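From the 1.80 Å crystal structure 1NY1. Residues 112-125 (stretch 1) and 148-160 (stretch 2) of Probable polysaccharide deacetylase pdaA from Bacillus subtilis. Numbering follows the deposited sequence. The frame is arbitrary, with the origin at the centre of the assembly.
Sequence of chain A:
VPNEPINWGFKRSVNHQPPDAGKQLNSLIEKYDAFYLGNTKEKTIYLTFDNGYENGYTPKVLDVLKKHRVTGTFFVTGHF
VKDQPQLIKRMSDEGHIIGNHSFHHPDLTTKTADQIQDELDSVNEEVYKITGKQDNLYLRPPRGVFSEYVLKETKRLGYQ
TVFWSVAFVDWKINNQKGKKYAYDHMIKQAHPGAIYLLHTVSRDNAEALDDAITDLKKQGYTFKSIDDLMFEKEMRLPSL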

ATOM      1  N   THR A 112      -9.226 -18.239 -11.212  1.00 24.11           N
ATOM      2  CA  THR A 112      -8.573 -19.523 -10.998  1.00 24.41           C
ATOM      3  C   THR A 112      -7.088 -19.273 -10.751  1.00 23.44           C
ATOM      4  O   THR A 112      -6.600 -18.159 -10.950  1.00 22.74           O
ATOM      5  CB  THR A 112      -8.703 -20.420 -12.230  1.00 24.01           C
ATOM      6  OG1 THR A 112      -7.955 -19.849 -13.312  1.00 24.12           O
ATOM      7  CG2 THR A 112     -10.161 -20.544 -12.640  1.00 25.19           C
ATOM      8  N   ALA A 113      -6.371 -20.311 -10.329  1.00 22.81           N
ATOM      9  CA  ALA A 113      -4.941 -20.184 -10.062  1.00 22.96           C
ATOM     10  C   ALA A 113      -4.195 -19.656 -11.284  1.00 23.19           C
ATOM     11  O   ALA A 113      -3.359 -18.760 -11.167  1.00 21.75           O
ATOM     12  CB  ALA A 113      -4.367 -21.529  -9.635  1.00 25.07           C
ATOM     13  N   ASP A 114      -4.497 -20.205 -12.459  1.00 22.86           N
ATOM     14  CA  ASP A 114      -3.837 -19.761 -13.684  1.00 21.83           C
ATOM     15  C   ASP A 114      -4.119 -18.289 -13.959  1.00 21.91           C
ATOM     16  O   ASP A 114      -3.222 -17.536 -14.346  1.00 20.71           O
ATOM     17  CB  ASP A 114      -4.288 -20.598 -14.888  1.00 23.13           C
ATOM     18  CG  ASP A 114      -3.883 -22.052 -14.769  1.00 25.14           C
ATOM     19  OD1 ASP A 114      -2.866 -22.333 -14.095  1.00 27.43           O
ATOM     20  OD2 ASP A 114      -4.569 -22.918 -15.363  1.00 27.07           O
ATOM     21  N   GLN A 115      -5.368 -17.880 -13.762  1.00 22.53           N
ATOM     22  CA  GLN A 115      -5.755 -16.493 -13.990  1.00 23.27           C
ATOM     23  C   GLN A 115      -5.043 -15.552 -13.027  1.00 22.56           C
ATOM     24  O   GLN A 115      -4.592 -14.473 -13.417  1.00 24.29           O
ATOM     25  CB  GLN A 115      -7.269 -16.348 -13.849  1.00 24.63           C
ATOM     26  CG  GLN A 115      -8.024 -16.864 -15.058  1.00 27.28           C
ATOM     27  CD  GLN A 115      -9.519 -16.889 -14.846  1.00 27.99           C
ATOM     28  OE1 GLN A 115     -10.289 -16.840 -15.804  1.00 34.11           O
ATOM     29  NE2 GLN A 115      -9.941 -16.983 -13.591  1.00 26.15           N
ATOM     30  N   ILE A 116      -4.948 -15.967 -11.769  1.00 20.71           N
ATOM     31  CA  ILE A 116      -4.278 -15.170 -10.751  1.00 19.71           C
ATOM     32  C   ILE A 116      -2.807 -14.990 -11.127  1.00 19.79           C
ATOM     33  O   ILE A 116      -2.262 -13.889 -11.034  1.00 18.52           O
ATOM     34  CB  ILE A 116      -4.371 -15.847  -9.361  1.00 18.78           C
ATOM     35  CG1 ILE A 116      -5.825 -15.852  -8.887  1.00 17.99           C
ATOM     36  CG2 ILE A 116      -3.472 -15.118  -8.357  1.00 14.20           C
ATOM     37  CD1 ILE A 116      -6.034 -16.471  -7.521  1.00 18.66           C
ATOM     38  N   GLN A 117      -2.168 -16.073 -11.557  1.00 20.43           N
ATOM     39  CA  GLN A 117      -0.762 -16.011 -11.945  1.00 21.14           C
ATOM     40  C   GLN A 117      -0.544 -14.986 -13.055  1.00 20.49           C
ATOM     41  O   GLN A 117       0.421 -14.220 -13.024  1.00 19.57           O
ATOM     42  CB  GLN A 117      -0.268 -17.382 -12.415  1.00 23.98           C
ATOM     43  CG  GLN A 117       1.184 -17.380 -12.886  1.00 27.28           C
ATOM     44  CD  GLN A 117       1.635 -18.736 -13.398  1.00 30.40           C
ATOM     45  OE1 GLN A 117       1.031 -19.299 -14.314  1.00 33.17           O
ATOM     46  NE2 GLN A 117       2.704 -19.262 -12.815  1.00 30.08           N
ATOM     47  N   ASP A 118      -1.443 -14.982 -14.035  1.00 19.86           N
ATOM     48  CA  ASP A 118      -1.354 -14.057 -15.160  1.00 20.36           C
ATOM     49  C   ASP A 118      -1.636 -12.620 -14.731  1.00 20.25           C
ATOM     50  O   ASP A 118      -0.962 -11.687 -15.169  1.00 21.01           O
ATOM     51  CB  ASP A 118      -2.350 -14.452 -16.251  1.00 21.89           C
ATOM     52  CG  ASP A 118      -2.268 -13.548 -17.461  1.00 24.21           C
ATOM     53  OD1 ASP A 118      -1.258 -13.622 -18.195  1.00 28.91           O
ATOM     54  OD2 ASP A 118      -3.204 -12.747 -17.676  1.00 28.90           O
ATOM     55  N   GLU A 119      -2.648 -12.450 -13.885  1.00 19.64           N
ATOM     56  CA  GLU A 119      -3.025 -11.130 -13.396  1.00 20.87           C
ATOM     57  C   GLU A 119      -1.860 -10.451 -12.688  1.00 19.90           C
ATOM     58  O   GLU A 119      -1.683  -9.239 -12.796  1.00 20.97           O
ATOM     59  CB  GLU A 119      -4.201 -11.234 -12.421  1.00 21.36           C
ATOM     60  CG  GLU A 119      -5.586 -11.263 -13.059  1.00 23.71           C
ATOM     61  CD  GLU A 119      -5.919  -9.983 -13.802  1.00 24.67           C
ATOM     62  OE1 GLU A 119      -5.538  -8.891 -13.330  1.00 23.22           O
ATOM     63  OE2 GLU A 119      -6.578 -10.062 -14.859  1.00 27.31           O
ATOM     64  N   LEU A 120      -1.067 -11.234 -11.962  1.00 19.29           N
ATOM     65  CA  LEU A 120       0.062 -10.674 -11.234  1.00 17.84           C
ATOM     66  C   LEU A 120       1.331 -10.577 -12.073  1.00 17.46           C
ATOM     67  O   LEU A 120       1.983  -9.532 -12.095  1.00 15.12           O
ATOM     68  CB  LEU A 120       0.330 -11.494  -9.968  1.00 18.34           C
ATOM     69  CG  LEU A 120      -0.856 -11.641  -9.009  1.00 18.58           C
ATOM     70  CD1 LEU A 120      -0.416 -12.376  -7.751  1.00 18.03           C
ATOM     71  CD2 LEU A 120      -1.403 -10.270  -8.653  1.00 18.56           C
ATOM     72  N   ASP A 121       1.683 -11.648 -12.778  1.00 15.46           N
ATOM     73  CA  ASP A 121       2.895 -11.616 -13.581  1.00 16.40           C
ATOM     74  C   ASP A 121       2.867 -10.522 -14.636  1.00 15.85           C
ATOM     75  O   ASP A 121       3.887  -9.890 -14.902  1.00 14.94           O
ATOM     76  CB  ASP A 121       3.145 -12.950 -14.275  1.00 19.45           C
ATOM     77  CG  ASP A 121       4.379 -12.907 -15.159  1.00 20.79           C
ATOM     78  OD1 ASP A 121       5.491 -12.727 -14.620  1.00 21.82           O
ATOM     79  OD2 ASP A 121       4.240 -13.038 -16.391  1.00 23.34           O
ATOM     80  N   SER A 122       1.701 -10.304 -15.236  1.00 15.04           N
ATOM     81  CA  SER A 122       1.571  -9.291 -16.272  1.00 16.38           C
ATOM     82  C   SER A 122       2.000  -7.905 -15.788  1.00 16.50           C
ATOM     83  O   SER A 122       2.587  -7.133 -16.547  1.00 17.15           O
ATOM     84  CB  SER A 122       0.134  -9.257 -16.809  1.00 18.24           C
ATOM     85  OG  SER A 122      -0.812  -9.031 -15.774  1.00 24.76           O
ATOM     86  N   VAL A 123       1.725  -7.588 -14.527  1.00 14.98           N
ATOM     87  CA  VAL A 123       2.121  -6.287 -13.990  1.00 13.47           C
ATOM     88  C   VAL A 123       3.645  -6.203 -13.914  1.00 13.48           C
ATOM     89  O   VAL A 123       4.241  -5.235 -14.383  1.00 12.36           O
ATOM     90  CB  VAL A 123       1.516  -6.041 -12.583  1.00 13.35           C
ATOM     91  CG1 VAL A 123       2.029  -4.714 -12.015  1.00 14.11           C
ATOM     92  CG2 VAL A 123       0.000  -6.008 -12.674  1.00 12.73           C
ATOM     93  N   ASN A 124       4.270  -7.227 -13.340  1.00 14.24           N
ATOM     94  CA  ASN A 124       5.728  -7.262 -13.216  1.00 15.10           C
ATOM     95  C   ASN A 124       6.377  -7.218 -14.595  1.00 15.03           C
ATOM     96  O   ASN A 124       7.387  -6.539 -14.796  1.00 15.26           O
ATOM     97  CB  ASN A 124       6.163  -8.530 -12.478  1.00 15.29           C
ATOM     98  CG  ASN A 124       5.726  -8.535 -11.029  1.00 19.08           C
ATOM     99  OD1 ASN A 124       5.642  -9.590 -10.397  1.00 22.01           O
ATOM    100  ND2 ASN A 124       5.453  -7.352 -10.488  1.00 18.54           N
ATOM    101  N   GLU A 125       5.786  -7.946 -15.539  1.00 15.69           N
ATOM    102  CA  GLU A 125       6.282  -7.999 -16.911  1.00 16.05           C
ATOM    103  C   GLU A 125       6.385  -6.586 -17.487  1.00 16.75           C
ATOM    104  O   GLU A 125       7.435  -6.191 -17.995  1.00 16.97           O
ATOM    105  CB  GLU A 125       5.341  -8.856 -17.774  1.00 17.51           C
ATOM    106  CG  GLU A 125       5.605  -8.822 -19.285  1.00 18.82           C
ATOM    107  CD  GLU A 125       6.602  -9.870 -19.763  1.00 18.74           C
ATOM    108  OE1 GLU A 125       7.149 -10.624 -18.932  1.00 20.03           O
ATOM    109  OE2 GLU A 125       6.835  -9.939 -20.987  1.00 17.60           O
ATOM    110  N   GLU A 148      -8.977 -17.182   2.067  1.00 19.46           N
ATOM    111  CA  GLU A 148      -7.872 -18.064   2.392  1.00 21.54           C
ATOM    112  C   GLU A 148      -7.300 -18.619   1.088  1.00 21.50           C
ATOM    113  O   GLU A 148      -6.086 -18.758   0.944  1.00 21.25           O
ATOM    114  CB  GLU A 148      -8.349 -19.187   3.309  1.00 22.90           C
ATOM    115  CG  GLU A 148      -7.277 -20.199   3.650  1.00 25.43           C
ATOM    116  CD  GLU A 148      -7.536 -20.882   4.973  1.00 26.88           C
ATOM    117  OE1 GLU A 148      -8.685 -20.814   5.458  1.00 29.30           O
ATOM    118  OE2 GLU A 148      -6.592 -21.488   5.523  1.00 27.56           O
ATOM    119  N   TYR A 149      -8.178 -18.913   0.133  1.00 21.01           N
ATOM    120  CA  TYR A 149      -7.762 -19.430  -1.169  1.00 21.36           C
ATOM    121  C   TYR A 149      -6.828 -18.448  -1.879  1.00 21.17           C
ATOM    122  O   TYR A 149      -5.813 -18.849  -2.449  1.00 19.30           O
ATOM    123  CB  TYR A 149      -8.988 -19.690  -2.049  1.00 21.86           C
ATOM    124  CG  TYR A 149      -8.694 -19.716  -3.538  1.00 22.65           C
ATOM    125  CD1 TYR A 149      -7.994 -20.773  -4.119  1.00 23.88           C
ATOM    126  CD2 TYR A 149      -9.098 -18.667  -4.360  1.00 22.81           C
ATOM    127  CE1 TYR A 149      -7.706 -20.780  -5.487  1.00 24.46           C
ATOM    128  CE2 TYR A 149      -8.815 -18.664  -5.722  1.00 23.17           C
ATOM    129  CZ  TYR A 149      -8.120 -19.720  -6.279  1.00 23.50           C
ATOM    130  OH  TYR A 149      -7.843 -19.712  -7.626  1.00 25.91           O
ATOM    131  N   VAL A 150      -7.186 -17.167  -1.852  1.00 19.30           N
ATOM    132  CA  VAL A 150      -6.382 -16.130  -2.491  1.00 19.11           C
ATOM    133  C   VAL A 150      -5.038 -15.973  -1.787  1.00 18.06           C
ATOM    134  O   VAL A 150      -4.006 -15.793  -2.436  1.00 17.52           O
ATOM    135  CB  VAL A 150      -7.105 -14.763  -2.474  1.00 19.33           C
ATOM    136  CG1 VAL A 150      -6.190 -13.679  -3.038  1.00 18.50           C
ATOM    137  CG2 VAL A 150      -8.387 -14.844  -3.295  1.00 21.68           C
ATOM    138  N   LEU A 151      -5.057 -16.031  -0.458  1.00 17.43           N
ATOM    139  CA  LEU A 151      -3.831 -15.898   0.323  1.00 17.51           C
ATOM    140  C   LEU A 151      -2.913 -17.092   0.097  1.00 18.33           C
ATOM    141  O   LEU A 151      -1.700 -16.938  -0.033  1.00 18.30           O
ATOM    142  CB  LEU A 151      -4.154 -15.777   1.816  1.00 16.56           C
ATOM    143  CG  LEU A 151      -4.761 -14.460   2.294  1.00 16.28           C
ATOM    144  CD1 LEU A 151      -5.010 -14.528   3.792  1.00 17.15           C
ATOM    145  CD2 LEU A 151      -3.813 -13.310   1.961  1.00 18.39           C
ATOM    146  N   LYS A 152      -3.504 -18.282   0.047  1.00 20.09           N
ATOM    147  CA  LYS A 152      -2.742 -19.503  -0.161  1.00 19.86           C
ATOM    148  C   LYS A 152      -2.092 -19.513  -1.540  1.00 20.14           C
ATOM    149  O   LYS A 152      -0.904 -19.807  -1.678  1.00 19.25           O
ATOM    150  CB  LYS A 152      -3.660 -20.717  -0.010  1.00 21.49           C
ATOM    151  CG  LYS A 152      -2.944 -22.049  -0.101  1.00 23.78           C
ATOM    152  CD  LYS A 152      -3.938 -23.195  -0.209  1.00 26.17           C
ATOM    153  CE  LYS A 152      -3.223 -24.531  -0.337  1.00 28.27           C
ATOM    154  NZ  LYS A 152      -2.440 -24.852   0.890  1.00 29.44           N
ATOM    155  N   GLU A 153      -2.874 -19.188  -2.564  1.00 20.10           N
ATOM    156  CA  GLU A 153      -2.371 -19.171  -3.930  1.00 21.08           C
ATOM    157  C   GLU A 153      -1.317 -18.107  -4.196  1.00 20.68           C
ATOM    158  O   GLU A 153      -0.297 -18.388  -4.828  1.00 18.98           O
ATOM    159  CB  GLU A 153      -3.523 -18.990  -4.919  1.00 22.82           C
ATOM    160  CG  GLU A 153      -3.991 -20.290  -5.521  1.00 29.34           C
ATOM    161  CD  GLU A 153      -2.852 -21.035  -6.188  1.00 30.29           C
ATOM    162  OE1 GLU A 153      -2.271 -20.499  -7.156  1.00 33.21           O
ATOM    163  OE2 GLU A 153      -2.527 -22.150  -5.735  1.00 32.91           O
ATOM    164  N   THR A 154      -1.565 -16.887  -3.729  1.00 18.95           N
ATOM    165  CA  THR A 154      -0.616 -15.805  -3.946  1.00 17.75           C
ATOM    166  C   THR A 154       0.696 -16.092  -3.219  1.00 17.03           C
ATOM    167  O   THR A 154       1.769 -15.799  -3.742  1.00 17.42           O
ATOM    168  CB  THR A 154      -1.207 -14.439  -3.499  1.00 17.85           C
ATOM    169  OG1 THR A 154      -1.633 -14.507  -2.130  1.00 17.49           O
ATOM    170  CG2 THR A 154      -2.397 -14.071  -4.381  1.00 19.59           C
ATOM    171  N   LYS A 155       0.606 -16.682  -2.032  1.00 18.19           N
ATOM    172  CA  LYS A 155       1.791 -17.033  -1.256  1.00 20.57           C
ATOM    173  C   LYS A 155       2.562 -18.120  -1.996  1.00 21.84           C
ATOM    174  O   LYS A 155       3.794 -18.143  -1.986  1.00 19.42           O
ATOM    175  CB  LYS A 155       1.395 -17.543   0.135  1.00 21.62           C
ATOM    176  CG  LYS A 155       2.569 -18.029   0.972  1.00 25.21           C
ATOM    177  CD  LYS A 155       2.121 -18.654   2.287  1.00 28.33           C
ATOM    178  CE  LYS A 155       3.319 -19.197   3.057  1.00 30.70           C
ATOM    179  NZ  LYS A 155       2.944 -19.859   4.334  1.00 32.60           N
ATOM    180  N   ARG A 156       1.832 -19.025  -2.641  1.00 22.94           N
ATOM    181  CA  ARG A 156       2.472 -20.102  -3.387  1.00 24.39           C
ATOM    182  C   ARG A 156       3.255 -19.496  -4.543  1.00 24.59           C
ATOM    183  O   ARG A 156       4.279 -20.034  -4.961  1.00 25.60           O
ATOM    184  CB  ARG A 156       1.427 -21.081  -3.929  1.00 25.33           C
ATOM    185  CG  ARG A 156       2.033 -22.349  -4.517  1.00 29.92           C
ATOM    186  CD  ARG A 156       0.965 -23.315  -5.009  1.00 31.48           C
ATOM    187  NE  ARG A 156       0.812 -23.309  -6.464  1.00 34.71           N
ATOM    188  CZ  ARG A 156       0.414 -22.264  -7.184  1.00 36.60           C
ATOM    189  NH1 ARG A 156       0.123 -21.112  -6.597  1.00 40.35           N
ATOM    190  NH2 ARG A 156       0.293 -22.376  -8.499  1.00 37.77           N
ATOM    191  N   LEU A 157       2.764 -18.365  -5.046  1.00 22.55           N
ATOM    192  CA  LEU A 157       3.401 -17.655  -6.146  1.00 22.34           C
ATOM    193  C   LEU A 157       4.539 -16.758  -5.662  1.00 21.88           C
ATOM    194  O   LEU A 157       5.135 -16.019  -6.449  1.00 22.54           O
ATOM    195  CB  LEU A 157       2.367 -16.813  -6.894  1.00 23.42           C
ATOM    196  CG  LEU A 157       1.258 -17.599  -7.601  1.00 23.69           C
ATOM    197  CD1 LEU A 157       0.286 -16.635  -8.255  1.00 22.80           C
ATOM    198  CD2 LEU A 157       1.874 -18.520  -8.639  1.00 24.41           C
ATOM    199  N   GLY A 158       4.824 -16.821  -4.365  1.00 21.59           N
ATOM    200  CA  GLY A 158       5.896 -16.028  -3.791  1.00 19.93           C
ATOM    201  C   GLY A 158       5.516 -14.619  -3.385  1.00 19.95           C
ATOM    202  O   GLY A 158       6.388 -13.797  -3.099  1.00 17.46           O
ATOM    203  N   TYR A 159       4.221 -14.334  -3.345  1.00 19.14           N
ATOM    204  CA  TYR A 159       3.759 -13.003  -2.976  1.00 18.50           C
ATOM    205  C   TYR A 159       3.471 -12.809  -1.502  1.00 18.60           C
ATOM    206  O   TYR A 159       2.916 -13.679  -0.827  1.00 18.89           O
ATOM    207  CB  TYR A 159       2.509 -12.633  -3.778  1.00 18.34           C
ATOM    208  CG  TYR A 159       2.808 -12.162  -5.175  1.00 17.25           C
ATOM    209  CD1 TYR A 159       3.164 -10.832  -5.419  1.00 15.35           C
ATOM    210  CD2 TYR A 159       2.762 -13.044  -6.255  1.00 16.40           C
ATOM    211  CE1 TYR A 159       3.467 -10.394  -6.703  1.00 14.22           C
ATOM    212  CE2 TYR A 159       3.069 -12.612  -7.545  1.00 16.30           C
ATOM    213  CZ  TYR A 159       3.419 -11.292  -7.762  1.00 16.92           C
ATOM    214  OH  TYR A 159       3.729 -10.860  -9.034  1.00 20.31           O
ATOM    215  N   GLN A 160       3.869 -11.643  -1.018  1.00 17.17           N
ATOM    216  CA  GLN A 160       3.648 -11.253   0.357  1.00 19.03           C
ATOM    217  C   GLN A 160       2.460 -10.302   0.263  1.00 16.77           C
ATOM    218  O   GLN A 160       2.537  -9.289  -0.431  1.00 16.59           O
ATOM    219  CB  GLN A 160       4.868 -10.502   0.883  1.00 22.38           C
ATOM    220  CG  GLN A 160       4.861 -10.307   2.371  1.00 28.27           C
ATOM    221  CD  GLN A 160       5.217 -11.575   3.108  1.00 28.71           C
ATOM    222  OE1 GLN A 160       4.918 -11.718   4.288  1.00 32.42           O
ATOM    223  NE2 GLN A 160       5.872 -12.502   2.416  1.00 33.25           N
TER

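Helices that cross at a steep angle can share only a short patch of surface, and the pair in this polysaccharide deacetylase illustrates how such a patch is built. The axes of helix 113-125 and helix 148-156 approach to 10.4 Å at 60°, and the two stretches together bury 503 Å².

Apolar packing supplies most of the contact. Ile 116 and Leu 120, buried and one turn apart on the first helix, both point toward the second stretch. The two branches of Ile 116 reach different residues: its CD1 lies 4.0 Å from CE2 of Tyr 149, and its CG2 4.1 Å from CD1 of Leu 157. That same Leu 157 CD1 lies 4.3 Å from Leu 120 CD1 and 3.9 Å from Gln 117 CA. Thr 154 suits this apolar setting because its hydroxyl is satisfied within its own helix, OG1 donating to Val 150 O at 2.7 Å, while its CG2 sits 4.2 Å from Ile 116 CG2.

Aromatic contact follows where the second helix ends. Gly 158 adopts a positive phi in a Schellman motif, a conformation that favours glycine, and the chain then turns into Tyr 159. Leu 120 CD1 lies over one face of that ring, 3.8 Å from the centroid of Tyr 159, in a CH-pi contact.

Polar contact is sparse. The Tyr 159 hydroxyl, carried past Leu 120 by the length of the ring, donates from OH to Asn 124 OD1 at 2.7 Å, the only hydrogen bond between the stretches. At the other end, Tyr 149 OH approaches Ala 113 N to 3.1 Å, but the angle is too poor for a hydrogen bond. The small Ala 113 allows close approach here, its CB 3.4 Å from Glu 153 OE1, which also forms a salt bridge with Arg 156 NH1 at 2.5 Å.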